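Local coordinates for protein LysR family transcriptional regulator (Vibrio vulnificus, PDB 5B7H) that probably binds DNA as a LysR-type, hydrogen peroxide-responsive transcription factor of the OxyR group, present here as its regulatory domain, at the interface of chains A and B. Numbering follows the deposited sequence. Chains: chain A/B, LysR family transcriptional regulator.

Contact 1: the interface of chains A and B. Residues chain A 27-28, 31-32, 49; chain B 151, 154.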
loop_
_atom_site.group_PDB
_atom_site.type_symbol
_atom_site.label_atom_id
_atom_site.label_comp_id
_atom_site.label_asym_id
_atom_site.label_seq_id
_atom_site.Cartn_x
_atom_site.Cartn_y
_atom_site.Cartn_z
ATOM N N ALA A 27 7.612 -3.301 1.347
ATOM C CA ALA A 27 7.431 -2.570 2.610
ATOM C C ALA A 27 6.220 -3.001 3.433
ATOM O O ALA A 27 6.388 -3.201 4.652
ATOM C CB ALA A 27 7.398 -1.060 2.347
ATOM N N PRO A 28 5.021 -3.169 2.860
ATOM C CA PRO A 28 3.850 -3.497 3.696
ATOM C C PRO A 28 3.960 -4.866 4.329
ATOM O O PRO A 28 3.169 -5.152 5.224
ATOM C CB PRO A 28 2.679 -3.480 2.711
ATOM C CG PRO A 28 3.172 -2.750 1.508
ATOM C CD PRO A 28 4.662 -3.040 1.436
ATOM N N LEU A 31 8.428 -5.479 6.397
ATOM C CA LEU A 31 8.819 -4.568 7.475
ATOM C C LEU A 31 8.012 -4.761 8.740
ATOM O O LEU A 31 8.528 -4.469 9.824
ATOM C CB LEU A 31 8.742 -3.106 7.012
ATOM C CG LEU A 31 9.718 -2.769 5.878
ATOM C CD1 LEU A 31 9.530 -1.256 5.555
ATOM C CD2 LEU A 31 11.179 -3.059 6.247
ATOM N N CYS A 32 6.793 -5.286 8.638
ATOM C CA CYS A 32 6.033 -5.589 9.841
ATOM C C CYS A 32 6.808 -6.599 10.673
ATOM O O CYS A 32 6.973 -6.437 11.895
ATOM C CB CYS A 32 4.680 -6.207 9.453
ATOM S SG CYS A 32 3.525 -5.090 8.613
ATOM N N LEU A 49 11.345 5.169 8.496
ATOM C CA LEU A 49 11.050 4.388 7.300
ATOM C C LEU A 49 10.593 5.286 6.167
ATOM O O LEU A 49 9.796 6.217 6.384
ATOM C CB LEU A 49 9.961 3.314 7.559
ATOM C CG LEU A 49 10.364 2.265 8.590
ATOM C CD1 LEU A 49 9.139 1.368 8.800
ATOM C CD2 LEU A 49 11.475 1.429 8.005
ATOM N N THR B 151 4.041 2.127 6.307
ATOM C CA THR B 151 5.320 2.418 6.976
ATOM C C THR B 151 5.127 3.370 8.153
ATOM O O THR B 151 5.859 3.286 9.152
ATOM C CB THR B 151 6.395 2.905 6.001
ATOM O OG1 THR B 151 5.931 4.074 5.308
ATOM C CG2 THR B 151 6.811 1.812 5.013
ATOM N N GLN B 154 4.147 1.047 10.889
ATOM C CA GLN B 154 5.317 0.295 11.339
ATOM C C GLN B 154 6.208 1.136 12.251
ATOM O O GLN B 154 6.758 0.612 13.223
ATOM C CB GLN B 154 6.126 -0.224 10.152
ATOM C CG GLN B 154 5.387 -1.342 9.387
ATOM C CD GLN B 154 5.759 -1.434 7.917
ATOM O OE1 GLN B 154 6.536 -0.606 7.397
ATOM N NE2 GLN B 154 5.142 -2.376 7.230
HETATM O O HOH W 1 7.124 6.388 5.807
#

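Contact 2: the interface of chains A and B. Residues chain A 45-48; chain B 158, 160.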
loop_
_atom_site.group_PDB
_atom_site.type_symbol
_atom_site.label_atom_id
_atom_site.label_comp_id
_atom_site.label_asym_id
_atom_site.label_seq_id
_atom_site.Cartn_x
_atom_site.Cartn_y
_atom_site.Cartn_z
ATOM N N LEU A 45 17.151 0.378 18.809
ATOM C CA LEU A 45 17.220 0.778 17.413
ATOM C C LEU A 45 15.894 1.384 16.983
ATOM O O LEU A 45 14.848 0.722 17.068
ATOM C CB LEU A 45 17.539 -0.415 16.519
ATOM C CG LEU A 45 17.811 -0.087 15.050
ATOM C CD1 LEU A 45 18.976 0.902 14.882
ATOM C CD2 LEU A 45 18.105 -1.375 14.340
ATOM N N ASN A 46 15.937 2.636 16.532
ATOM C CA ASN A 46 14.744 3.345 16.077
ATOM C C ASN A 46 14.816 3.378 14.563
ATOM O O ASN A 46 15.791 3.896 14.005
ATOM C CB ASN A 46 14.708 4.775 16.623
ATOM C CG ASN A 46 14.342 4.821 18.089
ATOM O OD1 ASN A 46 14.112 3.785 18.707
ATOM N ND2 ASN A 46 14.265 6.010 18.648
ATOM N N LEU A 47 13.802 2.824 13.890
ATOM C CA LEU A 47 13.827 2.681 12.446
ATOM C C LEU A 47 12.872 3.694 11.834
ATOM O O LEU A 47 11.654 3.513 11.903
ATOM C CB LEU A 47 13.447 1.239 12.089
ATOM C CG LEU A 47 13.947 0.527 10.864
ATOM C CD1 LEU A 47 15.468 0.601 10.760
ATOM C CD2 LEU A 47 13.448 -0.909 10.966
ATOM N N LEU A 48 13.411 4.761 11.230
ATOM C CA LEU A 48 12.645 5.735 10.463
ATOM C C LEU A 48 12.531 5.154 9.064
ATOM O O LEU A 48 13.523 4.640 8.531
ATOM C CB LEU A 48 13.364 7.094 10.424
ATOM C CG LEU A 48 13.460 7.722 11.815
ATOM C CD1 LEU A 48 14.241 9.000 11.684
ATOM C CD2 LEU A 48 12.056 8.115 12.282
ATOM N N ASN B 158 7.179 0.252 16.031
ATOM C CA ASN B 158 8.535 0.243 16.582
ATOM C C ASN B 158 8.659 1.064 17.869
ATOM O O ASN B 158 9.769 1.141 18.436
ATOM C CB ASN B 158 9.449 0.832 15.472
ATOM C CG ASN B 158 10.958 0.649 15.740
ATOM O OD1 ASN B 158 11.480 -0.434 16.172
ATOM N ND2 ASN B 158 11.656 1.649 15.370
ATOM N N LEU B 160 7.916 4.513 18.197
ATOM C CA LEU B 160 8.470 5.859 17.999
ATOM C C LEU B 160 7.483 6.960 18.377
ATOM O O LEU B 160 7.888 8.102 18.624
ATOM C CB LEU B 160 8.999 6.020 16.576
ATOM C CG LEU B 160 9.984 4.938 16.125
ATOM C CD1 LEU B 160 10.571 5.313 14.742
ATOM C CD2 LEU B 160 11.082 4.744 17.221
HETATM O O HOH W 2 13.847 -1.570 17.972
#

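Contact 3: the interface of chains A and B. Residues chain A 117, 144, 155, 160; chain B 47-49.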
loop_
_atom_site.group_PDB
_atom_site.type_symbol
_atom_site.label_atom_id
_atom_site.label_comp_id
_atom_site.label_asym_id
_atom_site.label_seq_id
_atom_site.Cartn_x
_atom_site.Cartn_y
_atom_site.Cartn_z
ATOM N N PHE A 117 -2.308 -8.777 -16.203
ATOM C CA PHE A 117 -2.198 -7.387 -15.766
ATOM C C PHE A 117 -0.880 -7.219 -15.009
ATOM O O PHE A 117 -0.451 -8.125 -14.276
ATOM C CB PHE A 117 -3.381 -7.012 -14.841
ATOM C CG PHE A 117 -4.673 -6.796 -15.578
ATOM C CD1 PHE A 117 -5.097 -5.481 -15.856
ATOM C CD2 PHE A 117 -5.420 -7.882 -16.089
ATOM C CE1 PHE A 117 -6.319 -5.247 -16.537
ATOM C CE2 PHE A 117 -6.631 -7.673 -16.781
ATOM C CZ PHE A 117 -7.069 -6.350 -17.014
ATOM N N PHE A 144 -3.800 -1.884 -19.972
ATOM C CA PHE A 144 -4.054 -1.011 -18.829
ATOM C C PHE A 144 -3.110 -1.428 -17.702
ATOM O O PHE A 144 -3.242 -2.525 -17.140
ATOM C CB PHE A 144 -5.511 -1.109 -18.406
ATOM C CG PHE A 144 -5.846 -0.211 -17.250
ATOM C CD1 PHE A 144 -5.783 -0.676 -15.928
ATOM C CD2 PHE A 144 -6.174 1.114 -17.499
ATOM C CE1 PHE A 144 -6.111 0.185 -14.896
ATOM C CE2 PHE A 144 -6.482 1.961 -16.463
ATOM C CZ PHE A 144 -6.434 1.509 -15.189
ATOM N N MET A 155 -8.237 -5.984 -9.281
ATOM C CA MET A 155 -8.703 -6.230 -10.654
ATOM C C MET A 155 -8.746 -7.722 -10.972
ATOM O O MET A 155 -9.687 -8.197 -11.627
ATOM C CB MET A 155 -7.848 -5.508 -11.692
ATOM C CG MET A 155 -8.055 -4.002 -11.649
ATOM S SD MET A 155 -7.225 -3.113 -12.965
ATOM C CE MET A 155 -5.514 -3.184 -12.430
ATOM N N LEU A 160 -10.799 -10.041 -14.026
ATOM C CA LEU A 160 -10.343 -9.449 -15.290
ATOM C C LEU A 160 -9.185 -10.223 -15.914
ATOM O O LEU A 160 -8.929 -10.098 -17.117
ATOM C CB LEU A 160 -10.016 -7.969 -15.105
ATOM C CG LEU A 160 -11.130 -7.134 -14.467
ATOM C CD1 LEU A 160 -10.740 -5.636 -14.498
ATOM C CD2 LEU A 160 -12.482 -7.427 -15.196
ATOM N N LEU B 47 -14.061 -3.322 -13.514
ATOM C CA LEU B 47 -13.543 -2.137 -12.857
ATOM C C LEU B 47 -12.035 -2.088 -13.046
ATOM O O LEU B 47 -11.309 -2.851 -12.403
ATOM C CB LEU B 47 -13.939 -2.183 -11.377
ATOM C CG LEU B 47 -14.171 -0.957 -10.540
ATOM C CD1 LEU B 47 -15.157 -0.004 -11.210
ATOM C CD2 LEU B 47 -14.677 -1.447 -9.189
ATOM N N LEU B 48 -11.551 -1.196 -13.919
ATOM C CA LEU B 48 -10.132 -0.918 -14.098
ATOM C C LEU B 48 -9.783 0.114 -13.039
ATOM O O LEU B 48 -10.545 1.069 -12.839
ATOM C CB LEU B 48 -9.852 -0.362 -15.504
ATOM C CG LEU B 48 -10.159 -1.393 -16.591
ATOM C CD1 LEU B 48 -9.929 -0.734 -17.921
ATOM C CD2 LEU B 48 -9.146 -2.538 -16.491
ATOM N N LEU B 49 -8.696 -0.091 -12.328
ATOM C CA LEU B 49 -8.420 0.655 -11.106
ATOM C C LEU B 49 -7.105 1.401 -11.214
ATOM O O LEU B 49 -6.108 0.852 -11.719
ATOM C CB LEU B 49 -8.371 -0.267 -9.858
ATOM C CG LEU B 49 -9.691 -0.973 -9.565
ATOM C CD1 LEU B 49 -9.426 -1.917 -8.386
ATOM C CD2 LEU B 49 -10.696 0.063 -9.131
#

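Contact 1: the interface of chains A and B
B:Gln154, on helix 149-157 of one LysR-type regulatory domain, reaches to A:Leu31 of helix 27-41 and A:Leu49 of strand 45-51 in the other. Its CG stands anti to the carbonyl carbon (chi1 -70°) and the chain runs on extended, which carries the flat amide to the start of the opposing helix. There B:Gln154 NE2 gives a hydrogen bond of 3.0 Å to the carbonyl oxygen O of A:Ala27, which lies tilted out of the amide plane. A second, longer bond of 3.4 Å runs from B:Gln154 NE2 to the thiol sulfur SG of A:Cys32, nearly straight at 163° and in the amide plane. Two acceptors thus fix the rotation of the amide. A:Leu31 crosses the glutamine at about a right angle and lays its CB over a face of the amide, 3.5 Å from B:Gln154 CD. Methyl CD1 of A:Leu49 lies 3.7 Å from B:Gln154 CB and also touches the amide oxygen. A glutamine suits this place, since its aliphatic stem packs on leucine while its amide serves polar groups. One turn earlier, B:Thr151 divides its branches: methyl CG2 faces A:Ala27 CB at 4.0 Å, whereas hydroxyl OG1 shares a water with the backbone oxygen of A:Leu49.

Contact 2: the interface of chains A and B
The side chain of B:Leu160 slides past that of A:Asn46 in the opposite direction, and its methyl CD2 settles over the face of the asparagine amide, 3.4 Å from CG. The other methyl, B:Leu160 CD1, turns toward the backbone of the strand and lies 3.5 Å from the carbonyl oxygen O of A:Leu47. Leucine suits this place because its two methyls can touch an amide face and a strand backbone at once. Beside it, B:Asn158 has CG anti to the backbone N (chi1 -168°), which points its amide at the same strand. As modelled, B:Asn158 ND2 lies 2.9 Å from the backbone N of A:Leu47; both are normally donors, so the assignment is doubtful. With the amide turned over, the oxygen could accept from that N-H. The other end, modelled as OD1, shares a water with A:Leu45, the water lying 2.7 Å from the carbonyl O of A:Leu45. A short amide with both acceptor and donor suits a strand N-H and, through water, a carbonyl. Further out, strand 45-51 holds these backbone groups extended, while B:Asn158 and B:Leu160 follow helix 149-157 in a loop. The patch lies toward one end of the two-fold interface and probably helps hold the regulatory domains in register.

Contact 3: the interface of chains A and B
This is a largely apolar patch of a two-fold interface between LysR-type regulatory domains, in which a strand of one subunit lies against a helix and loops of the other; it probably helps to hold the dimer together. B:Leu48, on strand 45-51, meets A:Phe144, A:Phe117, A:Met155 and A:Leu160. Its CB lies over the face of the A:Phe144 ring, offset toward the rim and 3.9 Å from the ring centroid. In the phenylalanine, CG anti to the backbone N (chi1 -179°) sends the ring out across the strand. The carbonyl oxygen O of B:Leu49 meets the rim of A:Phe144 in plane, 3.2 Å from CE1, where the ring hydrogens, probably slightly positive, would suit an oxygen. Methyl CD2 of B:Leu48 touches both CE1 of A:Phe117, at 3.9 Å, and CD1 of A:Leu160, at 4.0 Å. Nearer the backbone, A:Met155 lies against the strand, its thioether SD 3.8 Å from CA of B:Leu48. A:Met155 SD also accepts a weak hydrogen bond of 3.4 Å from the backbone N of B:Leu49. A bend at chi3 (-74°) brings CE round toward the carbonyl oxygen of B:Leu49, while CG packs on that leucine's side chain. Methionine suits this spot, being flexible, apolar and a modest acceptor.

The C-alpha centres of contact 1 and contact 2 lie about 11 Å apart, so the two form one continuous stretch; contact 3 is about 26 Å from contact 1 and about 37 Å from contact 2. All three draw on strand 45-51 of one chain and on helix 149-157 or the loop after it in the other, with the chains exchanged in contact 3. A:Leu48 and B:Leu48, like A:Leu160 and B:Leu160, therefore serve on both sides of the two-fold axis. This repetition probably gives the regulatory-domain dimer two matching, widely spaced points of attachment.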